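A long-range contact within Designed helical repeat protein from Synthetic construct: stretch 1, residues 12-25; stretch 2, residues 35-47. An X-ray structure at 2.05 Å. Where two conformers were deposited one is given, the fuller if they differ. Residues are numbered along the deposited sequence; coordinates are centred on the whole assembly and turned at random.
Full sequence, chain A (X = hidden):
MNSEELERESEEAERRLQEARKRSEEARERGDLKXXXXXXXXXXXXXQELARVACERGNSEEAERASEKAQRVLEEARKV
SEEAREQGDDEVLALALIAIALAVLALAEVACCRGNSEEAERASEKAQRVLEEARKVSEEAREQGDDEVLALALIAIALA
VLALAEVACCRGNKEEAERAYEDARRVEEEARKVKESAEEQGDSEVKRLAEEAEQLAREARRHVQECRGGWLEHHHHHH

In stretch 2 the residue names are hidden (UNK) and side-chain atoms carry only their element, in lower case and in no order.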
# COMPACT_ATOMS: atom_id res chain seq x y z
N GLU A 12 -2.34 -14.49 15.21
CA GLU A 12 -1.68 -13.25 15.59
C GLU A 12 -2.14 -12.11 14.68
O GLU A 12 -2.29 -10.97 15.13
CB GLU A 12 -0.16 -13.40 15.50
CG GLU A 12 0.61 -12.14 15.91
CD GLU A 12 2.11 -12.32 15.78
OE1 GLU A 12 2.56 -13.43 15.42
OE2 GLU A 12 2.85 -11.34 16.04
N ALA A 13 -2.37 -12.42 13.41
CA ALA A 13 -2.84 -11.44 12.45
C ALA A 13 -4.25 -10.96 12.82
O ALA A 13 -4.53 -9.76 12.79
CB ALA A 13 -2.83 -12.02 11.04
N GLU A 14 -5.11 -11.91 13.16
CA GLU A 14 -6.47 -11.58 13.57
C GLU A 14 -6.45 -10.79 14.87
O GLU A 14 -7.26 -9.87 15.07
CB GLU A 14 -7.31 -12.85 13.73
CG GLU A 14 -8.78 -12.60 14.04
CD GLU A 14 -9.49 -11.81 12.96
OE1 GLU A 14 -9.06 -11.89 11.78
OE2 GLU A 14 -10.48 -11.11 13.27
N ARG A 15 -5.53 -11.14 15.76
CA ARG A 15 -5.37 -10.44 17.03
C ARG A 15 -4.93 -9.00 16.81
O ARG A 15 -5.43 -8.08 17.45
CB ARG A 15 -4.37 -11.19 17.92
CG ARG A 15 -3.95 -10.44 19.18
CD ARG A 15 -2.54 -9.88 19.05
NE ARG A 15 -2.17 -9.02 20.17
CZ ARG A 15 -0.97 -8.48 20.33
NH1 ARG A 15 -0.00 -8.71 19.45
NH2 ARG A 15 -0.73 -7.71 21.39
N ARG A 16 -3.98 -8.81 15.89
CA ARG A 16 -3.51 -7.48 15.54
C ARG A 16 -4.63 -6.65 14.92
O ARG A 16 -4.76 -5.46 15.21
CB ARG A 16 -2.32 -7.57 14.58
CG ARG A 16 -0.97 -7.73 15.26
CD ARG A 16 0.08 -8.26 14.30
NE ARG A 16 1.42 -7.81 14.64
CZ ARG A 16 2.15 -8.30 15.65
NH1 ARG A 16 1.66 -9.25 16.43
NH2 ARG A 16 3.36 -7.83 15.88
N LEU A 17 -5.43 -7.28 14.07
CA LEU A 17 -6.54 -6.61 13.41
C LEU A 17 -7.58 -6.13 14.41
O LEU A 17 -8.08 -5.01 14.31
CB LEU A 17 -7.19 -7.56 12.39
CG LEU A 17 -8.45 -7.06 11.67
CD1 LEU A 17 -8.18 -5.77 10.91
CD2 LEU A 17 -8.98 -8.13 10.74
N GLN A 18 -7.91 -6.98 15.38
CA GLN A 18 -8.92 -6.65 16.38
C GLN A 18 -8.45 -5.52 17.28
O GLN A 18 -9.22 -4.63 17.62
CB GLN A 18 -9.27 -7.88 17.21
CG GLN A 18 -10.06 -8.94 16.45
CD GLN A 18 -11.42 -8.44 15.99
OE1 GLN A 18 -11.81 -8.65 14.84
NE2 GLN A 18 -12.15 -7.78 16.88
N GLU A 19 -7.18 -5.55 17.67
CA GLU A 19 -6.61 -4.50 18.50
C GLU A 19 -6.57 -3.18 17.73
O GLU A 19 -6.82 -2.11 18.30
CB GLU A 19 -5.21 -4.87 18.97
CG GLU A 19 -5.18 -5.91 20.09
CD GLU A 19 -5.81 -5.40 21.38
OE1 GLU A 19 -6.01 -4.17 21.50
OE2 GLU A 19 -6.10 -6.22 22.26
N ALA A 20 -6.27 -3.25 16.44
CA ALA A 20 -6.24 -2.06 15.59
C ALA A 20 -7.64 -1.50 15.41
O ALA A 20 -7.83 -0.29 15.31
CB ALA A 20 -5.61 -2.38 14.25
N ARG A 21 -8.63 -2.39 15.37
CA ARG A 21 -10.03 -1.98 15.23
C ARG A 21 -10.51 -1.25 16.47
O ARG A 21 -11.28 -0.29 16.37
CB ARG A 21 -10.92 -3.20 14.96
CG ARG A 21 -10.97 -3.63 13.50
CD ARG A 21 -11.76 -4.92 13.33
NE ARG A 21 -11.92 -5.30 11.93
CZ ARG A 21 -12.40 -6.47 11.52
NH1 ARG A 21 -12.77 -7.39 12.40
NH2 ARG A 21 -12.51 -6.72 10.22
N LYS A 22 -10.07 -1.71 17.64
CA LYS A 22 -10.44 -1.07 18.89
C LYS A 22 -9.74 0.28 19.03
O LYS A 22 -10.33 1.25 19.50
CB LYS A 22 -10.11 -1.97 20.08
CG LYS A 22 -11.23 -2.95 20.43
CD LYS A 22 -10.71 -4.35 20.70
CE LYS A 22 -9.77 -4.39 21.90
NZ LYS A 22 -9.27 -5.77 22.15
N ARG A 23 -8.48 0.33 18.62
CA ARG A 23 -7.73 1.59 18.63
C ARG A 23 -8.33 2.56 17.63
O ARG A 23 -8.34 3.77 17.85
CB ARG A 23 -6.25 1.34 18.32
CG ARG A 23 -5.46 0.74 19.47
CD ARG A 23 -3.96 0.75 19.19
NE ARG A 23 -3.60 -0.09 18.05
CZ ARG A 23 -3.24 -1.37 18.14
NH1 ARG A 23 -3.18 -1.98 19.31
NH2 ARG A 23 -2.94 -2.04 17.04
N SER A 24 -8.85 2.03 16.53
CA SER A 24 -9.51 2.85 15.52
C SER A 24 -10.78 3.47 16.10
O SER A 24 -11.07 4.64 15.85
CB SER A 24 -9.85 2.02 14.28
OG SER A 24 -8.68 1.61 13.59
N GLU A 25 -11.53 2.68 16.86
CA GLU A 25 -12.78 3.15 17.45
C GLU A 25 -12.52 4.17 18.55
O GLU A 25 -13.30 5.11 18.73
CB GLU A 25 -13.59 1.97 17.99
CG GLU A 25 -14.95 2.35 18.56
CD GLU A 25 -15.86 3.00 17.53
OE1 GLU A 25 -15.64 2.80 16.31
OE2 GLU A 25 -16.80 3.72 17.93
N UNK A 35 -4.48 9.41 14.61
CA UNK A 35 -4.41 8.12 15.30
C UNK A 35 -5.32 7.11 14.62
O UNK A 35 -5.01 5.92 14.56
o UNK A 35 -5.24 8.56 19.44
c UNK A 35 -4.10 8.95 19.10
o UNK A 35 -3.24 9.32 19.92
c UNK A 35 -3.76 8.96 17.63
c UNK A 35 -4.81 8.28 16.77
N UNK A 36 -6.45 7.59 14.11
CA UNK A 36 -7.38 6.75 13.37
C UNK A 36 -6.72 6.23 12.10
O UNK A 36 -6.79 5.04 11.79
c UNK A 36 -10.09 5.50 12.64
c UNK A 36 -8.66 7.52 13.05
c UNK A 36 -10.89 7.75 11.93
c UNK A 36 -9.67 6.85 12.12
N UNK A 37 -6.08 7.14 11.37
CA UNK A 37 -5.39 6.79 10.13
C UNK A 37 -4.26 5.80 10.38
O UNK A 37 -4.07 4.85 9.60
c UNK A 37 -4.85 8.05 9.46
N UNK A 38 -3.52 6.01 11.45
CA UNK A 38 -2.42 5.12 11.81
C UNK A 38 -2.94 3.74 12.18
O UNK A 38 -2.31 2.72 11.88
c UNK A 38 -0.11 7.60 13.74
c UNK A 38 -0.73 6.88 12.56
o UNK A 38 -0.51 7.32 14.89
c UNK A 38 -1.61 5.71 12.97
o UNK A 38 0.78 8.45 13.52
N UNK A 39 -4.09 3.70 12.84
CA UNK A 39 -4.71 2.44 13.22
C UNK A 39 -5.18 1.67 11.99
O UNK A 39 -5.09 0.44 11.94
c UNK A 39 -5.88 2.69 14.16
N UNK A 40 -5.66 2.40 10.98
CA UNK A 40 -6.14 1.78 9.75
C UNK A 40 -4.98 1.20 8.95
O UNK A 40 -5.15 0.20 8.25
c UNK A 40 -9.25 2.04 9.58
c UNK A 40 -6.92 2.79 8.91
c UNK A 40 -8.89 4.33 8.64
c UNK A 40 -8.28 3.22 9.48
N UNK A 41 -3.81 1.82 9.04
CA UNK A 41 -2.60 1.27 8.43
C UNK A 41 -2.27 -0.07 9.09
O UNK A 41 -1.87 -1.01 8.41
c UNK A 41 -1.40 2.23 8.57
c UNK A 41 -1.63 3.49 7.74
c UNK A 41 -0.62 4.59 7.99
c UNK A 41 -0.10 1.54 8.13
N UNK A 42 -2.44 -0.13 10.40
CA UNK A 42 -2.17 -1.36 11.14
C UNK A 42 -3.17 -2.45 10.77
O UNK A 42 -2.80 -3.61 10.64
c UNK A 42 -2.20 -1.10 12.65
c UNK A 42 -1.11 -0.15 13.12
o UNK A 42 -0.72 1.36 14.92
c UNK A 42 -1.31 0.33 14.55
o UNK A 42 -2.07 -0.33 15.30
N UNK A 43 -4.43 -2.06 10.60
CA UNK A 43 -5.45 -3.00 10.14
C UNK A 43 -5.08 -3.57 8.78
O UNK A 43 -5.14 -4.78 8.57
c UNK A 43 -8.83 -1.43 11.31
c UNK A 43 -7.43 -1.98 11.42
o UNK A 43 -9.23 -0.63 12.19
c UNK A 43 -6.82 -2.32 10.07
o UNK A 43 -9.54 -1.78 10.34
N UNK A 44 -4.67 -2.69 7.88
CA UNK A 44 -4.28 -3.08 6.53
C UNK A 44 -3.10 -4.05 6.55
O UNK A 44 -3.05 -4.99 5.76
c UNK A 44 -3.96 -1.85 5.69
N UNK A 45 -2.15 -3.80 7.44
CA UNK A 45 -1.00 -4.69 7.62
C UNK A 45 -1.46 -6.08 8.04
O UNK A 45 -0.98 -7.09 7.51
c UNK A 45 1.51 -2.28 9.33
c UNK A 45 -0.03 -4.14 8.67
c UNK A 45 0.84 -3.00 8.17
c UNK A 45 2.94 -0.29 9.65
n UNK A 45 2.59 -0.21 10.92
n UNK A 45 3.79 0.60 9.14
n UNK A 45 2.45 -1.25 8.87
N UNK A 46 -2.37 -6.13 9.00
CA UNK A 46 -2.91 -7.38 9.50
C UNK A 46 -3.68 -8.12 8.41
O UNK A 46 -3.56 -9.33 8.27
c UNK A 46 -3.81 -7.12 10.70
N UNK A 47 -4.46 -7.37 7.63
CA UNK A 47 -5.25 -7.96 6.55
C UNK A 47 -4.34 -8.51 5.46
O UNK A 47 -4.64 -9.56 4.88
c UNK A 47 -6.23 -6.92 5.96
c UNK A 47 -6.88 -7.44 4.68
c UNK A 47 -7.31 -6.58 6.97
O HOH W 1 -12.17 -2.91 9.87

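Stretch 2 is a helix running nearly antiparallel to the helix of stretch 1, and its side chains can be identified in order. Position 35 carries three carbons, the third bearing two oxygens; its closest side-chain atom, CB, is 5.8 Å from Arg-23 O, so it makes no contact, and it is Glu-35. At 36, four carbons fork at the second, and one tip lies 3.5 Å from Ser-24 O. A fork there marks leucine, Leu-36, and the tip is its CD1. Position 37 has a single carbon pointing away from stretch 1: Ala-37. Three carbons ending in two oxygens at 38 give Glu-38, which makes no contact. Position 39 again has one carbon, but this CB points toward stretch 1 and lies 3.1 Å from Ser-24 OG; it is Ala-39, whose small side chain accompanies a CA–CA distance of 5.3 Å to Ala-20.

At 40, four carbons fork at the second atom and CB points away, although one tip comes within 4.1 Å of Ser-24 OG; this is Leu-40. Position 41 also has four carbons, but the fork is at the first and one arm is two carbons long, the pattern of Ile-41, which does not reach stretch 1. At 42, three carbons end in two oxygens, one of them 2.6 Å from Arg-23 NH2. The residue is Glu-42, and its OE2 also takes a weak hydrogen bond of 3.2 Å from Arg-23 NE. Position 43 has the same composition, with one oxygen 2.7 Å from Ser-24 OG; it is Glu-43, and that oxygen is OE2. Position 44 has one carbon, directed away: Ala-44. At 45, three carbons lead to a nitrogen and then a carbon with two more nitrogens, a guanidinium; Arg-45 makes no contact here. Position 46 has a lone carbon, CB, and is therefore Ala-46; this CB lies 3.4 Å from Ala-13 O. At 47, one carbon carries two others, hence Val-47, whose CG2 is 4.1 Å from Leu-17 CD1.

The contact works by close packing combined with polar pairing. Ser-24 sits among Leu-36, Ala-39, Leu-40 and Glu-43, while Glu-43 in turn fits among Leu-17, Ala-20, Arg-21 and Ser-24. The water 1 O donates to Glu-43 OE1 at 2.9 Å and accepts from Arg-21 NE at 3.2 Å, linking charges too far apart for a salt bridge. At the more exposed margin, the Arg-23–Glu-42 salt bridge ties the helices together, and toward the other end Leu-17 CB packs 3.8 Å from Ala-46 CB.

Stretch 2 (35-47) ELAEALIEEARAV
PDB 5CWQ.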